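Local coordinates for envelope glycoprotein (Thogoto virus, PDB 5XEA) that drives fusion of the viral envelope with the host membrane and probably also attaches the virus to its host-cell receptor, at the interface of chains A and B. Numbering follows the deposited sequence. Chains: chain A/B, Envelope glycoprotein.

Contact 1: the interface of chains A and B. Residues chain A 294, 297-299, 301; chain B 23, 207, 404.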
loop_
_atom_site.group_PDB
_atom_site.type_symbol
_atom_site.label_atom_id
_atom_site.label_comp_id
_atom_site.label_asym_id
_atom_site.label_seq_id
_atom_site.Cartn_x
_atom_site.Cartn_y
_atom_site.Cartn_z
ATOM N N PHE A 294 -11.330 -12.900 2.133
ATOM C CA PHE A 294 -12.709 -13.334 1.924
ATOM C C PHE A 294 -12.852 -14.116 0.618
ATOM O O PHE A 294 -13.505 -15.169 0.581
ATOM C CB PHE A 294 -13.646 -12.126 1.940
ATOM C CG PHE A 294 -15.073 -12.472 1.646
ATOM C CD1 PHE A 294 -15.897 -12.967 2.645
ATOM C CD2 PHE A 294 -15.593 -12.321 0.362
ATOM C CE1 PHE A 294 -17.228 -13.309 2.372
ATOM C CE2 PHE A 294 -16.927 -12.665 0.088
ATOM C CZ PHE A 294 -17.731 -13.142 1.098
ATOM N N GLU A 297 -11.264 -17.610 0.858
ATOM C CA GLU A 297 -12.060 -18.540 1.657
ATOM C C GLU A 297 -13.308 -18.992 0.905
ATOM O O GLU A 297 -13.727 -20.155 1.014
ATOM C CB GLU A 297 -12.436 -17.897 2.988
ATOM C CG GLU A 297 -11.248 -17.694 3.886
ATOM C CD GLU A 297 -10.709 -18.994 4.442
ATOM O OE1 GLU A 297 -11.510 -19.812 4.935
ATOM O OE2 GLU A 297 -9.488 -19.217 4.372
ATOM N N GLY A 298 -13.924 -18.085 0.149
ATOM C CA GLY A 298 -15.034 -18.480 -0.706
ATOM C C GLY A 298 -14.614 -19.441 -1.805
ATOM O O GLY A 298 -15.333 -20.393 -2.121
ATOM N N LEU A 299 -13.452 -19.194 -2.419
ATOM C CA LEU A 299 -12.891 -20.163 -3.362
ATOM C C LEU A 299 -12.666 -21.515 -2.698
ATOM O O LEU A 299 -12.911 -22.561 -3.309
ATOM C CB LEU A 299 -11.578 -19.643 -3.948
ATOM C CG LEU A 299 -11.752 -18.519 -4.966
ATOM C CD1 LEU A 299 -10.403 -17.898 -5.329
ATOM C CD2 LEU A 299 -12.444 -19.063 -6.196
ATOM N N ALA A 301 -14.402 -22.753 -0.126
ATOM C CA ALA A 301 -15.728 -23.351 -0.011
ATOM C C ALA A 301 -16.192 -23.915 -1.349
ATOM O O ALA A 301 -16.798 -24.988 -1.402
ATOM C CB ALA A 301 -16.724 -22.314 0.510
ATOM N N VAL B 23 -14.906 -25.290 5.802
ATOM C CA VAL B 23 -15.340 -23.894 5.743
ATOM C C VAL B 23 -16.726 -23.844 5.113
ATOM O O VAL B 23 -16.959 -24.450 4.064
ATOM C CB VAL B 23 -14.333 -23.018 4.970
ATOM C CG1 VAL B 23 -13.908 -23.654 3.653
ATOM C CG2 VAL B 23 -14.937 -21.640 4.703
ATOM N N PHE B 207 -17.889 -16.333 5.350
ATOM C CA PHE B 207 -17.358 -17.685 5.283
ATOM C C PHE B 207 -16.704 -17.991 6.621
ATOM O O PHE B 207 -15.838 -17.236 7.079
ATOM C CB PHE B 207 -16.380 -17.834 4.122
ATOM C CG PHE B 207 -17.060 -17.832 2.784
ATOM C CD1 PHE B 207 -17.782 -18.954 2.347
ATOM C CD2 PHE B 207 -17.020 -16.716 1.982
ATOM C CE1 PHE B 207 -18.425 -18.951 1.125
ATOM C CE2 PHE B 207 -17.658 -16.704 0.757
ATOM C CZ PHE B 207 -18.373 -17.838 0.325
ATOM N N TRP B 404 -20.519 -20.900 -4.821
ATOM C CA TRP B 404 -20.241 -19.485 -4.642
ATOM C C TRP B 404 -19.254 -19.060 -5.718
ATOM O O TRP B 404 -18.260 -19.747 -5.966
ATOM C CB TRP B 404 -19.692 -19.205 -3.251
ATOM C CG TRP B 404 -19.240 -17.793 -3.058
ATOM C CD1 TRP B 404 -19.988 -16.738 -2.607
ATOM C CD2 TRP B 404 -17.926 -17.282 -3.302
ATOM N NE1 TRP B 404 -19.219 -15.602 -2.565
ATOM C CE2 TRP B 404 -17.949 -15.906 -2.982
ATOM C CE3 TRP B 404 -16.734 -17.851 -3.763
ATOM C CZ2 TRP B 404 -16.824 -15.093 -3.096
ATOM C CZ3 TRP B 404 -15.613 -17.040 -3.882
ATOM C CH2 TRP B 404 -15.670 -15.674 -3.550
#
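In the long helix 282-327 of chain A, which belongs to the central helical bundle of this gp64-like class III fusogen, A:Gly298 sits in an aromatic corner built by B:Phe207, from strand 197-209, and B:Trp404, from a loop. The two rings of chain B stand nearly perpendicular, and B:Phe207 CZ points at the same indole face that the glycine meets. The evidence for a CH-pi contact is twofold: A:Gly298 CA lies 3.6 Å from the centroid of the B:Phe207 ring and 3.8 Å from the centroid of the six-membered ring of B:Trp404, shifted toward the rim in both cases. Lacking a side chain, the glycine lets both faces approach the helix backbone itself. Its carbonyl carbon, A:Gly298 C, is 3.3 Å from B:Trp404 CE3, and A:Leu299 N is 3.4 Å from CZ3 of the same indole.

One turn earlier, A:Phe294 has CG anti to its backbone N (chi1 176°), which carries the ring to the CD2-CE2 edge of B:Phe207. The CD2-CE2 side of B:Phe207 rests over the rim of one A:Phe294 face, with A:Phe294 CE1 and B:Phe207 CD2 3.4 Å apart. The ring planes are inclined by roughly 48°, so this is a tilted edge contact and not a parallel stack. The outer carbon CE2 of A:Phe294 also reaches B:Trp404 CZ2 at 4.0 Å. On the other side of the glycine, the methyl A:Ala301 CB touches B:Phe207 CE1 at 3.8 Å. Farther out, the methyl CG2 of B:Val23 comes within 3.9 Å of the carboxylate oxygen A:Glu297 OE1, a loose van der Waals contact.

No polar pair comes within bonding distance across this patch, so its cohesion rests on apolar and aromatic packing. It fastens the strand and loop regions of one subunit against the core helix of its neighbour, a docking that should help stabilise the trimer.

Contact 2: the interface of chains A and B. Residues chain A 280-282, 285; chain B 278-280, 284-285.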
loop_
_atom_site.group_PDB
_atom_site.type_symbol
_atom_site.label_atom_id
_atom_site.label_comp_id
_atom_site.label_asym_id
_atom_site.label_seq_id
_atom_site.Cartn_x
_atom_site.Cartn_y
_atom_site.Cartn_z
ATOM N N ALA A 280 -0.332 5.516 0.588
ATOM C CA ALA A 280 -1.178 4.447 1.108
ATOM C C ALA A 280 -0.826 4.138 2.560
ATOM O O ALA A 280 0.347 4.121 2.943
ATOM C CB ALA A 280 -1.030 3.164 0.274
ATOM N N SER A 281 -1.842 3.895 3.378
ATOM C CA SER A 281 -1.630 3.540 4.774
ATOM C C SER A 281 -1.637 2.022 4.935
ATOM O O SER A 281 -2.143 1.287 4.083
ATOM C CB SER A 281 -2.715 4.152 5.654
ATOM O OG SER A 281 -3.917 3.384 5.526
ATOM N N ILE A 282 -1.060 1.563 6.049
ATOM C CA ILE A 282 -1.199 0.162 6.433
ATOM C C ILE A 282 -2.676 -0.210 6.543
ATOM O O ILE A 282 -3.073 -1.347 6.253
ATOM C CB ILE A 282 -0.453 -0.118 7.753
ATOM C CG1 ILE A 282 1.052 0.109 7.591
ATOM C CG2 ILE A 282 -0.690 -1.558 8.228
ATOM C CD1 ILE A 282 1.738 -0.869 6.671
ATOM N N LEU A 285 -3.847 -1.208 3.272
ATOM C CA LEU A 285 -3.369 -2.539 2.915
ATOM C C LEU A 285 -4.177 -3.613 3.617
ATOM O O LEU A 285 -4.430 -4.672 3.041
ATOM C CB LEU A 285 -1.891 -2.698 3.262
ATOM C CG LEU A 285 -0.916 -2.625 2.099
ATOM C CD1 LEU A 285 -1.082 -1.294 1.404
ATOM C CD2 LEU A 285 0.499 -2.789 2.630
ATOM N N VAL B 278 0.169 5.013 9.591
ATOM C CA VAL B 278 1.415 4.313 9.296
ATOM C C VAL B 278 1.512 4.109 7.786
ATOM O O VAL B 278 0.645 3.486 7.171
ATOM C CB VAL B 278 1.506 2.980 10.055
ATOM C CG1 VAL B 278 2.864 2.319 9.779
ATOM C CG2 VAL B 278 1.332 3.198 11.560
ATOM N N THR B 279 2.584 4.624 7.192
ATOM C CA THR B 279 2.789 4.563 5.752
ATOM C C THR B 279 3.140 3.146 5.299
ATOM O O THR B 279 4.039 2.523 5.868
ATOM C CB THR B 279 3.935 5.495 5.375
ATOM O OG1 THR B 279 3.569 6.851 5.659
ATOM C CG2 THR B 279 4.260 5.317 3.919
ATOM N N ALA B 280 2.471 2.649 4.249
ATOM C CA ALA B 280 2.814 1.352 3.663
ATOM C C ALA B 280 4.008 1.484 2.724
ATOM O O ALA B 280 4.110 2.437 1.936
ATOM C CB ALA B 280 1.625 0.756 2.897
ATOM N N ASP B 284 6.052 -3.776 1.605
ATOM C CA ASP B 284 4.786 -4.357 2.068
ATOM C C ASP B 284 3.898 -4.757 0.906
ATOM O O ASP B 284 3.198 -5.775 0.972
ATOM C CB ASP B 284 4.023 -3.375 2.951
ATOM C CG ASP B 284 4.650 -3.200 4.306
ATOM O OD1 ASP B 284 5.180 -4.179 4.856
ATOM O OD2 ASP B 284 4.614 -2.076 4.837
ATOM N N LEU B 285 3.864 -3.932 -0.140
ATOM C CA LEU B 285 3.079 -4.262 -1.319
ATOM C C LEU B 285 3.602 -5.520 -2.004
ATOM O O LEU B 285 2.810 -6.359 -2.449
ATOM C CB LEU B 285 3.069 -3.090 -2.298
ATOM C CG LEU B 285 1.769 -2.296 -2.346
ATOM C CD1 LEU B 285 1.539 -1.662 -1.005
ATOM C CD2 LEU B 285 1.798 -1.253 -3.451
#
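The backbones of A:Ala280-A:Ile282 and B:Val278-B:Ala280 run antiparallel, with a beta bridge between A:Ser281 and B:Thr279. Two hydrogen bonds frame it. B:Ala280 N donates to A:Ala280 O at 2.9 Å and is almost straight, 174° at the hydrogen, although the donor is tilted 26° from the carbonyl plane. A:Ile282 N donates to B:Val278 O at 2.8 Å, and this N-H approaches nearly along the C=O axis. Because A:Ile282 opens helix 282-327, its N-H belongs to the first helical turn, where no preceding carbonyl of the helix is available; the neighbouring chain supplies the acceptor.

The side chain of A:Ile282 follows its backbone. With CG1 beside the backbone N and anti to the carbonyl carbon (chi1 -63°), the methylene CG1 lies beside the bonded carbonyl of B:Val278 and packs 3.6 Å from the methyl B:Val278 CG1. The terminal methyl CD1 continues over the B:Ala280 backbone and reaches the carboxylate oxygen B:Asp284 OD2 at 3.6 Å, an apolar group beside a polar one.

A second apolar cluster forms around A:Leu285, one turn into the helix. Its methyl CD1 makes the nearer approach to the equivalent leucine, tip to tip at 3.6 Å from B:Leu285 CD1, while CD2 lies 3.6 Å from the methylene B:Asp284 CB and also comes near the same leucine methyl. The methyl B:Ala280 CB touches both branches, at 3.7 Å from A:Leu285 CD1 and likewise from CD2, which should restrict how that isopropyl group can turn. The two leucine side chains cross at about a right angle, and the atoms that meet are methyls, B:Leu285 CD1 against the branches of A:Leu285.

The site lies where the extended segment 278-281 enters helix 282-327. There, backbone pairing ties the extended lead-in segment of one subunit to the helix start of the next, and the leucines probably begin the apolar packing between the two helices.

About 26 Å separates the C-alpha centres of contact 1 and contact 2, and helix 282-327 of chain A contributes to both. Contact 2 lies at the start of that helix, where equivalent segments of the two chains meet; contact 1 lies some turns farther along, where different parts of chain B, a strand and two loop residues, pack on the helix flank. The binding means also differ: backbone hydrogen bonds with aliphatic packing in one, aromatic packing without polar pairs in the other. Repeated among the three copies of the assembly, such contacts would fix each helix both at its start and along its side.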